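Local coordinates for putative NAD-dependent epimerase/dehydratase (Bacillus halodurans, PDB 3E8X), which is of unknown function but binds NADP and is probably an NAD(P)-dependent epimerase or dehydratase of the short-chain dehydrogenase/reductase type, at residues V70-E75 with S79-S84; V24-A29 with Y36-L41; D101-I106 with R145-A150. All blocks are in the same frame, centred on the assembly; numbering follows the deposited sequence.

Contact 1. Residues V70-E75 with S79-S84; sequences VVANLE and SHAFAS. With NAP (NADP nicotinamide-adenine-dinucleotide phosphate), chain B.
At the edge of the H80 imidazole, in its plane, lies V71 O, and the methyl of A72 comes up to the ring obliquely. V71 ends strand 68-71, the third strand along the chain of a Rossmann fold, which runs out into the adenine end of the cofactor site with a 3-10 turn folded back beside it. H80 NE2 gives its proton to V71 O at 2.8 Å, nearly straight at 169°, with NE2 tilted 32° out of the carbonyl plane. This bond, together with A72 CB at 3.7 Å from H80 CE1, helps hold the rotation of this exposed ring. With chi1 at 62°, H80 CG sits between the backbone N and the carbonyl carbon, turning the ring back over the strand end. Beneath it the contact is apolar and better buried: V70 CG2 reaches A81 CB at 3.9 Å, and the methyls of A72 and A81 also meet. V70 also touches V49 and M51 of the adjacent strand 47-52, so the A81 methyl packs onto a residue already set in the sheet.

Beyond A72 the chain turns to the coenzyme. L74 lays its side chain beside the pyrimidine part of the adenine, CG being 3.6 Å from NAP N1A, and its backbone N closely approaches the same nitrogen. Other short-chain dehydrogenases commonly use an acidic residue followed by an aliphatic one at this place; here the pair is N73 and L74. The N73 amide oxygen closes an Asx turn, accepting from E75 N at 2.8 Å. That bond holds the amide so that the same N73 OD1 also receives a weak hydrogen bond from the adenine amino group, NAP N6A, at 3.3 Å.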
loop_
_atom_site.group_PDB
_atom_site.type_symbol
_atom_site.label_atom_id
_atom_site.label_comp_id
_atom_site.label_asym_id
_atom_site.label_seq_id
_atom_site.Cartn_x
_atom_site.Cartn_y
_atom_site.Cartn_z
ATOM N N VAL A 70 -10.175 -12.988 22.008
ATOM C CA VAL A 70 -10.880 -11.760 21.676
ATOM C C VAL A 70 -11.430 -11.923 20.266
ATOM O O VAL A 70 -10.709 -12.357 19.342
ATOM C CB VAL A 70 -9.974 -10.482 21.797
ATOM C CG1 VAL A 70 -9.440 -10.370 23.186
ATOM C CG2 VAL A 70 -8.792 -10.469 20.737
ATOM N N VAL A 71 -12.699 -11.569 20.126
ATOM C CA VAL A 71 -13.451 -11.706 18.882
ATOM C C VAL A 71 -13.438 -10.330 18.201
ATOM O O VAL A 71 -13.995 -9.375 18.709
ATOM C CB VAL A 71 -14.912 -12.226 19.191
ATOM C CG1 VAL A 71 -15.794 -12.306 17.912
ATOM C CG2 VAL A 71 -14.820 -13.571 19.937
ATOM N N ALA A 72 -12.722 -10.226 17.081
ATOM C CA ALA A 72 -12.552 -8.966 16.380
ATOM C C ALA A 72 -12.170 -9.302 14.947
ATOM O O ALA A 72 -11.769 -10.409 14.665
ATOM C CB ALA A 72 -11.486 -8.119 17.043
ATOM N N ASN A 73 -12.323 -8.328 14.058
ATOM C CA ASN A 73 -12.188 -8.508 12.623
ATOM C C ASN A 73 -11.360 -7.311 12.126
ATOM O O ASN A 73 -11.676 -6.190 12.415
ATOM C CB ASN A 73 -13.621 -8.553 12.051
ATOM C CG ASN A 73 -13.693 -8.745 10.555
ATOM O OD1 ASN A 73 -12.874 -8.272 9.796
ATOM N ND2 ASN A 73 -14.757 -9.408 10.122
ATOM N N LEU A 74 -10.330 -7.539 11.347
ATOM C CA LEU A 74 -9.499 -6.432 10.817
ATOM C C LEU A 74 -10.240 -5.464 9.856
ATOM O O LEU A 74 -9.752 -4.372 9.580
ATOM C CB LEU A 74 -8.241 -6.986 10.116
ATOM C CG LEU A 74 -7.134 -7.623 10.991
ATOM C CD1 LEU A 74 -6.096 -8.396 10.094
ATOM C CD2 LEU A 74 -6.479 -6.538 11.860
ATOM N N GLU A 75 -11.386 -5.899 9.334
ATOM C CA GLU A 75 -12.191 -5.107 8.448
ATOM C C GLU A 75 -13.247 -4.269 9.182
ATOM O O GLU A 75 -13.898 -3.437 8.567
ATOM C CB GLU A 75 -12.846 -6.004 7.402
ATOM C CG GLU A 75 -11.823 -6.737 6.537
ATOM C CD GLU A 75 -12.434 -7.457 5.362
ATOM O OE1 GLU A 75 -12.957 -8.564 5.571
ATOM O OE2 GLU A 75 -12.365 -6.929 4.224
ATOM N N SER A 79 -10.520 -2.199 17.869
ATOM C CA SER A 79 -9.713 -1.539 18.892
ATOM C C SER A 79 -9.845 -2.198 20.267
ATOM O O SER A 79 -8.879 -2.259 21.003
ATOM C CB SER A 79 -9.994 -0.025 18.983
ATOM O OG SER A 79 -11.364 0.263 18.998
ATOM N N HIS A 80 -11.019 -2.731 20.590
ATOM C CA HIS A 80 -11.212 -3.454 21.864
ATOM C C HIS A 80 -10.192 -4.572 22.084
ATOM O O HIS A 80 -9.841 -4.871 23.225
ATOM C CB HIS A 80 -12.645 -4.006 21.985
ATOM C CG HIS A 80 -13.011 -5.017 20.935
ATOM N ND1 HIS A 80 -13.314 -4.666 19.630
ATOM C CD2 HIS A 80 -13.165 -6.363 21.007
ATOM C CE1 HIS A 80 -13.626 -5.753 18.946
ATOM N NE2 HIS A 80 -13.539 -6.795 19.755
ATOM N N ALA A 81 -9.712 -5.155 20.985
ATOM C CA ALA A 81 -8.765 -6.290 20.993
ATOM C C ALA A 81 -7.441 -5.956 21.660
ATOM O O ALA A 81 -6.786 -6.854 22.168
ATOM C CB ALA A 81 -8.498 -6.768 19.571
ATOM N N PHE A 82 -7.089 -4.667 21.681
ATOM C CA PHE A 82 -5.756 -4.203 22.105
ATOM C C PHE A 82 -5.688 -3.818 23.579
ATOM O O PHE A 82 -4.643 -3.396 24.049
ATOM C CB PHE A 82 -5.299 -3.053 21.221
ATOM C CG PHE A 82 -4.856 -3.488 19.852
ATOM C CD1 PHE A 82 -5.768 -3.877 18.902
ATOM C CD2 PHE A 82 -3.533 -3.497 19.508
ATOM C CE1 PHE A 82 -5.346 -4.308 17.641
ATOM C CE2 PHE A 82 -3.132 -3.885 18.247
ATOM C CZ PHE A 82 -4.046 -4.297 17.325
ATOM N N ALA A 83 -6.785 -4.036 24.298
ATOM C CA ALA A 83 -6.889 -3.763 25.731
ATOM C C ALA A 83 -5.999 -4.688 26.541
ATOM O O ALA A 83 -5.955 -5.895 26.292
ATOM C CB ALA A 83 -8.337 -3.904 26.188
ATOM N N SER A 84 -5.295 -4.124 27.516
ATOM C CA SER A 84 -4.334 -4.879 28.346
ATOM C C SER A 84 -3.317 -5.745 27.601
ATOM O O SER A 84 -3.054 -6.863 28.007
ATOM C CB SER A 84 -5.075 -5.710 29.381
ATOM O OG SER A 84 -5.895 -4.850 30.176
HETATM P PA NAP B . -2.867 -18.746 7.324
HETATM O O1A NAP B . -3.616 -18.345 6.049
HETATM O O2A NAP B . -2.944 -20.172 7.823
HETATM O O5B NAP B . -3.300 -17.671 8.455
HETATM C C5B NAP B . -4.031 -16.464 8.172
HETATM C C4B NAP B . -5.053 -16.114 9.252
HETATM O O4B NAP B . -5.519 -14.782 8.968
HETATM C C3B NAP B . -6.310 -17.019 9.305
HETATM O O3B NAP B . -6.521 -17.659 10.577
HETATM C C2B NAP B . -7.474 -16.076 9.046
HETATM O O2B NAP B . -8.691 -16.332 9.789
HETATM C C1B NAP B . -6.858 -14.727 9.449
HETATM N N9A NAP B . -7.678 -13.616 8.901
HETATM C C8A NAP B . -8.085 -13.471 7.631
HETATM N N7A NAP B . -8.850 -12.365 7.545
HETATM C C5A NAP B . -8.911 -11.820 8.777
HETATM C C6A NAP B . -9.539 -10.690 9.311
HETATM N N6A NAP B . -10.268 -9.880 8.515
HETATM N N1A NAP B . -9.444 -10.409 10.631
HETATM C C2A NAP B . -8.731 -11.209 11.425
HETATM N N3A NAP B . -8.112 -12.308 10.948
HETATM C C4A NAP B . -8.184 -12.630 9.629
HETATM O O3 NAP B . -1.288 -18.392 7.072
HETATM P PN NAP B . 0.027 -19.097 7.737
HETATM O O1N NAP B . 0.384 -20.257 6.849
HETATM O O2N NAP B . -0.231 -19.152 9.226
HETATM O O5D NAP B . 1.232 -18.088 7.410
HETATM C C5D NAP B . 1.417 -16.896 8.163
HETATM C C4D NAP B . 1.822 -15.800 7.193
HETATM O O4D NAP B . 3.069 -16.093 6.562
HETATM C C3D NAP B . 0.810 -15.647 6.067
HETATM O O3D NAP B . -0.253 -14.790 6.511
HETATM C C2D NAP B . 1.649 -15.171 4.877
HETATM O O2D NAP B . 1.478 -13.799 4.594
HETATM C C1D NAP B . 3.118 -15.418 5.292
HETATM N N1N NAP B . 3.960 -16.183 4.320
HETATM C C2N NAP B . 3.509 -17.288 3.678
HETATM C C3N NAP B . 4.351 -17.984 2.783
HETATM C C7N NAP B . 3.913 -19.243 2.069
HETATM O O7N NAP B . 4.786 -19.982 1.576
HETATM N N7N NAP B . 2.605 -19.550 2.044
HETATM C C4N NAP B . 5.651 -17.522 2.567
HETATM C C5N NAP B . 6.086 -16.394 3.242
HETATM C C6N NAP B . 5.219 -15.754 4.111
HETATM P P2B NAP B . -9.685 -17.614 9.563
HETATM O O1X NAP B . -9.147 -18.717 10.435
HETATM O O2X NAP B . -11.042 -17.110 10.046
HETATM O O3X NAP B . -9.546 -17.918 8.086
#

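Contact 2. Residues V24-A29 with Y36-L41; sequences VLVVGA and YLLSEL
Apolar strand-on-helix packing joins V24, V26 and A29 to L37, L38 and L41 in the first beta-alpha-beta unit of the Rossmann fold, where strand 23-27 leads through the glycine-rich turn into helix 32-43. The two short axes run antiparallel at 170° and come within 10.2 Å, and no hydrogen bond links them; all six touching residues are buried.

V26 is the centre of the contact, using both branches. Its CG1, anti to the backbone N (chi1 -174°), meets CD2 of L37 at 4.1 Å. The other methyl, V26 CG2, fits between two leucines, lying 3.7 Å from L41 CD1 and reaching CD2 of L38 slightly farther off. These three approaches are all oblique. L41 CD1 also serves V24, whose CG1 lies 4.0 Å away with the two side chains crossing at about a right angle, so one leucine methyl bridges two residues on the same side of the strand. L38 spreads its branches: CD2 goes to V26, while CD1 lies 4.0 Å from the carbonyl oxygen of A29, past the end of the strand.

That end is a type II turn from V26 to A29. G28, with phi of 87°, could hardly carry a CB, which would collide with the carbonyl oxygen of V27. It is the first glycine of the GxxGxxA pattern of NAD(P)-binding Rossmann folds, and the cofactor touches it.

On either flank of strand 23-27 the sheet continues in parallel, through strand 47-52 and strand 87-90. L38 and L41 also touch P48, L37 leans on V89, and helix 197-207 packs beside L37 through A201 and I204.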
loop_
_atom_site.group_PDB
_atom_site.type_symbol
_atom_site.label_atom_id
_atom_site.label_comp_id
_atom_site.label_asym_id
_atom_site.label_seq_id
_atom_site.Cartn_x
_atom_site.Cartn_y
_atom_site.Cartn_z
ATOM N N VAL A 24 0.543 -11.105 24.901
ATOM C CA VAL A 24 0.845 -10.975 23.491
ATOM C C VAL A 24 -0.442 -11.243 22.706
ATOM O O VAL A 24 -0.976 -12.373 22.747
ATOM C CB VAL A 24 1.956 -11.952 23.075
ATOM C CG1 VAL A 24 2.403 -11.687 21.668
ATOM C CG2 VAL A 24 3.152 -11.883 24.085
ATOM N N LEU A 25 -0.946 -10.188 22.056
ATOM C CA LEU A 25 -2.024 -10.315 21.096
ATOM C C LEU A 25 -1.493 -10.944 19.818
ATOM O O LEU A 25 -0.600 -10.389 19.170
ATOM C CB LEU A 25 -2.647 -8.979 20.752
ATOM C CG LEU A 25 -3.880 -8.985 19.834
ATOM C CD1 LEU A 25 -5.105 -9.695 20.556
ATOM C CD2 LEU A 25 -4.167 -7.512 19.464
ATOM N N VAL A 26 -2.058 -12.099 19.469
ATOM C CA VAL A 26 -1.772 -12.753 18.157
ATOM C C VAL A 26 -2.936 -12.438 17.176
ATOM O O VAL A 26 -4.068 -12.898 17.343
ATOM C CB VAL A 26 -1.513 -14.238 18.307
ATOM C CG1 VAL A 26 -1.078 -14.851 16.916
ATOM C CG2 VAL A 26 -0.387 -14.473 19.353
ATOM N N VAL A 27 -2.660 -11.530 16.265
ATOM C CA VAL A 27 -3.601 -11.122 15.206
ATOM C C VAL A 27 -3.455 -12.187 14.108
ATOM O O VAL A 27 -2.357 -12.535 13.683
ATOM C CB VAL A 27 -3.304 -9.709 14.694
ATOM C CG1 VAL A 27 -4.256 -9.289 13.540
ATOM C CG2 VAL A 27 -3.342 -8.706 15.865
ATOM N N GLY A 28 -4.566 -12.772 13.705
ATOM C CA GLY A 28 -4.483 -13.885 12.761
ATOM C C GLY A 28 -4.298 -15.213 13.473
ATOM O O GLY A 28 -3.718 -16.128 12.893
ATOM N N ALA A 29 -4.855 -15.327 14.688
ATOM C CA ALA A 29 -4.510 -16.409 15.628
ATOM C C ALA A 29 -5.008 -17.832 15.203
ATOM O O ALA A 29 -4.506 -18.861 15.728
ATOM C CB ALA A 29 -4.946 -16.064 17.093
ATOM N N TYR A 36 0.569 -22.685 16.069
ATOM C CA TYR A 36 1.822 -23.084 16.722
ATOM C C TYR A 36 2.384 -22.020 17.659
ATOM O O TYR A 36 2.848 -22.338 18.781
ATOM C CB TYR A 36 2.875 -23.532 15.712
ATOM C CG TYR A 36 2.413 -24.630 14.810
ATOM C CD1 TYR A 36 1.508 -25.599 15.276
ATOM C CD2 TYR A 36 2.871 -24.721 13.504
ATOM C CE1 TYR A 36 1.027 -26.611 14.450
ATOM C CE2 TYR A 36 2.438 -25.743 12.677
ATOM C CZ TYR A 36 1.515 -26.703 13.166
ATOM O OH TYR A 36 1.039 -27.741 12.380
ATOM N N LEU A 37 2.375 -20.765 17.198
ATOM C CA LEU A 37 2.803 -19.648 18.024
ATOM C C LEU A 37 2.092 -19.543 19.394
ATOM O O LEU A 37 2.729 -19.201 20.383
ATOM C CB LEU A 37 2.646 -18.325 17.259
ATOM C CG LEU A 37 3.213 -17.049 17.888
ATOM C CD1 LEU A 37 4.724 -17.193 18.257
ATOM C CD2 LEU A 37 2.909 -15.849 17.000
ATOM N N LEU A 38 0.804 -19.861 19.481
ATOM C CA LEU A 38 0.130 -19.810 20.786
ATOM C C LEU A 38 0.835 -20.705 21.814
ATOM O O LEU A 38 1.099 -20.312 22.948
ATOM C CB LEU A 38 -1.353 -20.216 20.667
ATOM C CG LEU A 38 -2.237 -19.292 19.789
ATOM C CD1 LEU A 38 -3.585 -19.879 19.502
ATOM C CD2 LEU A 38 -2.342 -17.855 20.400
ATOM N N SER A 39 1.156 -21.915 21.391
ATOM C CA SER A 39 1.859 -22.857 22.229
ATOM C C SER A 39 3.296 -22.430 22.547
ATOM O O SER A 39 3.745 -22.530 23.664
ATOM C CB SER A 39 1.839 -24.241 21.558
ATOM O OG SER A 39 2.541 -25.182 22.340
ATOM N N GLU A 40 4.002 -21.921 21.554
ATOM C CA GLU A 40 5.373 -21.479 21.783
ATOM C C GLU A 40 5.436 -20.339 22.787
ATOM O O GLU A 40 6.291 -20.352 23.651
ATOM C CB GLU A 40 6.021 -21.111 20.478
ATOM C CG GLU A 40 6.138 -22.293 19.500
ATOM C CD GLU A 40 7.016 -23.434 20.004
ATOM O OE1 GLU A 40 7.847 -23.268 20.935
ATOM O OE2 GLU A 40 6.887 -24.522 19.421
ATOM N N LEU A 41 4.498 -19.390 22.706
ATOM C CA LEU A 41 4.455 -18.249 23.603
ATOM C C LEU A 41 4.111 -18.700 25.029
ATOM O O LEU A 41 4.734 -18.286 26.008
ATOM C CB LEU A 41 3.450 -17.200 23.080
ATOM C CG LEU A 41 3.774 -16.386 21.825
ATOM C CD1 LEU A 41 2.511 -15.634 21.406
ATOM C CD2 LEU A 41 4.964 -15.442 22.028
#

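Contact 3. Residues D101-I106 with R145-A150; sequences DKTILI and RHYLVA. With NAP (NADP nicotinamide-adenine-dinucleotide phosphate), chain B.
T103 meets Y147 and A150 with one methyl: CG2 lies 3.7 Å from A150 CB and 3.9 Å from Y147 CA. Its CG2 is anti to the backbone N, which sends the methyl across to the facing helix and leaves OG1 beside the H146 ring, 4.0 Å from CD2. The hydroxyl's bond, a weak one, is to S94 OG.

From this backbone position the Y147 ring, with CG anti to the backbone N, extends its hydroxyl to the nicotinamide ribose. Y147 OH and NAP O2D, the latter at the ring edge and in its plane, are hydrogen-bonded, though the very short 2.5 Å makes the exact length doubtful. Y147 heads a YxxxK sequence, the signature of short-chain dehydrogenases. A phenylalanine here would probably leave ribose O2D without its hydroxyl partner and the ribose less firmly placed. At the other end of the cofactor, I106 packs against the adenine.

K102 packs on M142 of the second subunit, I104 and H146 on its I104, and V149 on its W109, placing both helices at the dimer interface. The helices run nearly parallel, 6° apart, with axes 9.7 Å from each other, and A150 also touches L108 farther along helix 100-121.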
loop_
_atom_site.group_PDB
_atom_site.type_symbol
_atom_site.label_atom_id
_atom_site.label_comp_id
_atom_site.label_asym_id
_atom_site.label_seq_id
_atom_site.Cartn_x
_atom_site.Cartn_y
_atom_site.Cartn_z
ATOM N N ASP A 101 -8.168 -8.490 -3.701
ATOM C CA ASP A 101 -8.848 -7.480 -2.898
ATOM C C ASP A 101 -8.553 -7.647 -1.403
ATOM O O ASP A 101 -8.358 -6.665 -0.689
ATOM C CB ASP A 101 -10.358 -7.428 -3.182
ATOM C CG ASP A 101 -11.084 -8.736 -2.888
ATOM O OD1 ASP A 101 -10.588 -9.813 -3.254
ATOM O OD2 ASP A 101 -12.164 -8.675 -2.292
ATOM N N LYS A 102 -8.502 -8.901 -0.948
ATOM C CA LYS A 102 -8.282 -9.175 0.470
ATOM C C LYS A 102 -6.793 -9.086 0.860
ATOM O O LYS A 102 -6.483 -8.769 1.964
ATOM C CB LYS A 102 -8.951 -10.501 0.867
ATOM C CG LYS A 102 -10.523 -10.436 0.786
ATOM C CD LYS A 102 -11.124 -9.233 1.598
ATOM C CE LYS A 102 -12.673 -9.279 1.601
ATOM N NZ LYS A 102 -13.257 -7.938 1.810
ATOM N N THR A 103 -5.893 -9.319 -0.079
ATOM C CA THR A 103 -4.473 -9.064 0.120
ATOM C C THR A 103 -4.263 -7.604 0.445
ATOM O O THR A 103 -3.585 -7.304 1.403
ATOM C CB THR A 103 -3.662 -9.420 -1.142
ATOM O OG1 THR A 103 -4.008 -10.736 -1.544
ATOM C CG2 THR A 103 -2.173 -9.311 -0.925
ATOM N N ILE A 104 -4.861 -6.697 -0.330
ATOM C CA ILE A 104 -4.870 -5.255 0.004
ATOM C C ILE A 104 -5.488 -4.946 1.373
ATOM O O ILE A 104 -4.925 -4.202 2.191
ATOM C CB ILE A 104 -5.664 -4.398 -1.042
ATOM C CG1 ILE A 104 -5.064 -4.525 -2.436
ATOM C CG2 ILE A 104 -5.646 -2.897 -0.669
ATOM C CD1 ILE A 104 -5.896 -3.818 -3.588
ATOM N N LEU A 105 -6.679 -5.479 1.593
ATOM C CA LEU A 105 -7.479 -5.124 2.757
ATOM C C LEU A 105 -6.976 -5.774 4.069
ATOM O O LEU A 105 -7.093 -5.145 5.115
ATOM C CB LEU A 105 -8.965 -5.404 2.495
ATOM C CG LEU A 105 -9.626 -4.485 1.446
ATOM C CD1 LEU A 105 -11.113 -4.850 1.208
ATOM C CD2 LEU A 105 -9.479 -2.975 1.867
ATOM N N ILE A 106 -6.402 -6.995 4.010
ATOM C CA ILE A 106 -5.903 -7.702 5.205
ATOM C C ILE A 106 -4.389 -7.518 5.362
ATOM O O ILE A 106 -3.922 -6.881 6.297
ATOM C CB ILE A 106 -6.299 -9.206 5.196
ATOM C CG1 ILE A 106 -7.816 -9.341 5.020
ATOM C CG2 ILE A 106 -5.801 -9.954 6.460
ATOM C CD1 ILE A 106 -8.651 -8.769 6.127
ATOM N N ARG A 145 3.493 -11.137 -7.231
ATOM C CA ARG A 145 4.031 -9.801 -7.065
ATOM C C ARG A 145 3.139 -8.855 -6.262
ATOM O O ARG A 145 3.629 -8.036 -5.484
ATOM C CB ARG A 145 4.348 -9.212 -8.430
ATOM C CG ARG A 145 5.361 -8.128 -8.395
ATOM C CD ARG A 145 5.849 -7.794 -9.807
ATOM N NE ARG A 145 6.564 -8.917 -10.383
ATOM C CZ ARG A 145 7.043 -8.958 -11.617
ATOM N NH1 ARG A 145 6.929 -7.916 -12.414
ATOM N NH2 ARG A 145 7.657 -10.054 -12.051
ATOM N N HIS A 146 1.829 -9.012 -6.411
ATOM C CA HIS A 146 0.859 -8.199 -5.666
ATOM C C HIS A 146 0.924 -8.482 -4.164
ATOM O O HIS A 146 0.751 -7.579 -3.336
ATOM C CB HIS A 146 -0.567 -8.393 -6.221
ATOM C CG HIS A 146 -1.162 -9.741 -5.912
ATOM N ND1 HIS A 146 -0.700 -10.906 -6.485
ATOM C CD2 HIS A 146 -2.169 -10.109 -5.079
ATOM C CE1 HIS A 146 -1.379 -11.934 -6.001
ATOM N NE2 HIS A 146 -2.292 -11.477 -5.166
ATOM N N TYR A 147 1.156 -9.751 -3.818
ATOM C CA TYR A 147 1.322 -10.158 -2.440
ATOM C C TYR A 147 2.620 -9.586 -1.847
ATOM O O TYR A 147 2.612 -8.980 -0.755
ATOM C CB TYR A 147 1.272 -11.699 -2.325
ATOM C CG TYR A 147 1.731 -12.207 -0.994
ATOM C CD1 TYR A 147 0.881 -12.172 0.131
ATOM C CD2 TYR A 147 3.037 -12.677 -0.830
ATOM C CE1 TYR A 147 1.324 -12.627 1.372
ATOM C CE2 TYR A 147 3.490 -13.131 0.395
ATOM C CZ TYR A 147 2.638 -13.117 1.498
ATOM O OH TYR A 147 3.110 -13.595 2.716
ATOM N N LEU A 148 3.712 -9.743 -2.577
ATOM C CA LEU A 148 5.017 -9.217 -2.182
ATOM C C LEU A 148 5.072 -7.707 -1.971
ATOM O O LEU A 148 5.745 -7.197 -1.041
ATOM C CB LEU A 148 6.101 -9.659 -3.201
ATOM C CG LEU A 148 6.354 -11.166 -3.418
ATOM C CD1 LEU A 148 7.414 -11.433 -4.508
ATOM C CD2 LEU A 148 6.692 -11.873 -2.102
ATOM N N VAL A 149 4.398 -6.970 -2.841
ATOM C CA VAL A 149 4.204 -5.504 -2.659
ATOM C C VAL A 149 3.367 -5.230 -1.408
ATOM O O VAL A 149 3.714 -4.362 -0.610
ATOM C CB VAL A 149 3.537 -4.878 -3.908
ATOM C CG1 VAL A 149 2.966 -3.463 -3.617
ATOM C CG2 VAL A 149 4.510 -4.895 -5.105
ATOM N N ALA A 150 2.266 -5.961 -1.209
ATOM C CA ALA A 150 1.452 -5.722 -0.016
ATOM C C ALA A 150 2.282 -5.876 1.271
ATOM O O ALA A 150 2.295 -5.009 2.112
ATOM C CB ALA A 150 0.211 -6.582 -0.020
HETATM P PA NAP B . -2.867 -18.746 7.324
HETATM O O1A NAP B . -3.616 -18.345 6.049
HETATM O O2A NAP B . -2.944 -20.172 7.823
HETATM O O5B NAP B . -3.300 -17.671 8.455
HETATM C C5B NAP B . -4.031 -16.464 8.172
HETATM C C4B NAP B . -5.053 -16.114 9.252
HETATM O O4B NAP B . -5.519 -14.782 8.968
HETATM C C3B NAP B . -6.310 -17.019 9.305
HETATM O O3B NAP B . -6.521 -17.659 10.577
HETATM C C2B NAP B . -7.474 -16.076 9.046
HETATM O O2B NAP B . -8.691 -16.332 9.789
HETATM C C1B NAP B . -6.858 -14.727 9.449
HETATM N N9A NAP B . -7.678 -13.616 8.901
HETATM C C8A NAP B . -8.085 -13.471 7.631
HETATM N N7A NAP B . -8.850 -12.365 7.545
HETATM C C5A NAP B . -8.911 -11.820 8.777
HETATM C C6A NAP B . -9.539 -10.690 9.311
HETATM N N6A NAP B . -10.268 -9.880 8.515
HETATM N N1A NAP B . -9.444 -10.409 10.631
HETATM C C2A NAP B . -8.731 -11.209 11.425
HETATM N N3A NAP B . -8.112 -12.308 10.948
HETATM C C4A NAP B . -8.184 -12.630 9.629
HETATM O O3 NAP B . -1.288 -18.392 7.072
HETATM P PN NAP B . 0.027 -19.097 7.737
HETATM O O1N NAP B . 0.384 -20.257 6.849
HETATM O O2N NAP B . -0.231 -19.152 9.226
HETATM O O5D NAP B . 1.232 -18.088 7.410
HETATM C C5D NAP B . 1.417 -16.896 8.163
HETATM C C4D NAP B . 1.822 -15.800 7.193
HETATM O O4D NAP B . 3.069 -16.093 6.562
HETATM C C3D NAP B . 0.810 -15.647 6.067
HETATM O O3D NAP B . -0.253 -14.790 6.511
HETATM C C2D NAP B . 1.649 -15.171 4.877
HETATM O O2D NAP B . 1.478 -13.799 4.594
HETATM C C1D NAP B . 3.118 -15.418 5.292
HETATM N N1N NAP B . 3.960 -16.183 4.320
HETATM C C2N NAP B . 3.509 -17.288 3.678
HETATM C C3N NAP B . 4.351 -17.984 2.783
HETATM C C7N NAP B . 3.913 -19.243 2.069
HETATM O O7N NAP B . 4.786 -19.982 1.576
HETATM N N7N NAP B . 2.605 -19.550 2.044
HETATM C C4N NAP B . 5.651 -17.522 2.567
HETATM C C5N NAP B . 6.086 -16.394 3.242
HETATM C C6N NAP B . 5.219 -15.754 4.111
HETATM P P2B NAP B . -9.685 -17.614 9.563
HETATM O O1X NAP B . -9.147 -18.717 10.435
HETATM O O2X NAP B . -11.042 -17.110 10.046
HETATM O O3X NAP B . -9.546 -17.918 8.086
#

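How the contacts relate
Along the chain the order is contact 2, contact 1, contact 3, in series. Contacts 1 and 2 share the central sheet, their centres 14 Å apart: L25 of strand 23-27 packs against V70, A81 and F82, and V27 against L74. The centre of contact 3 is about 22 Å from the centres of the other two; it lies on the far side of the chain's centre from contact 2 and does not touch it. It does reach contact 1, through a salt bridge from K102 NZ to E75 OE2 and packing of I106 on L74 and E75. Together they line the cofactor from the glycine-rich turn through the adenine pocket to the nicotinamide ribose, with helices on both sides of the Rossmann sheet.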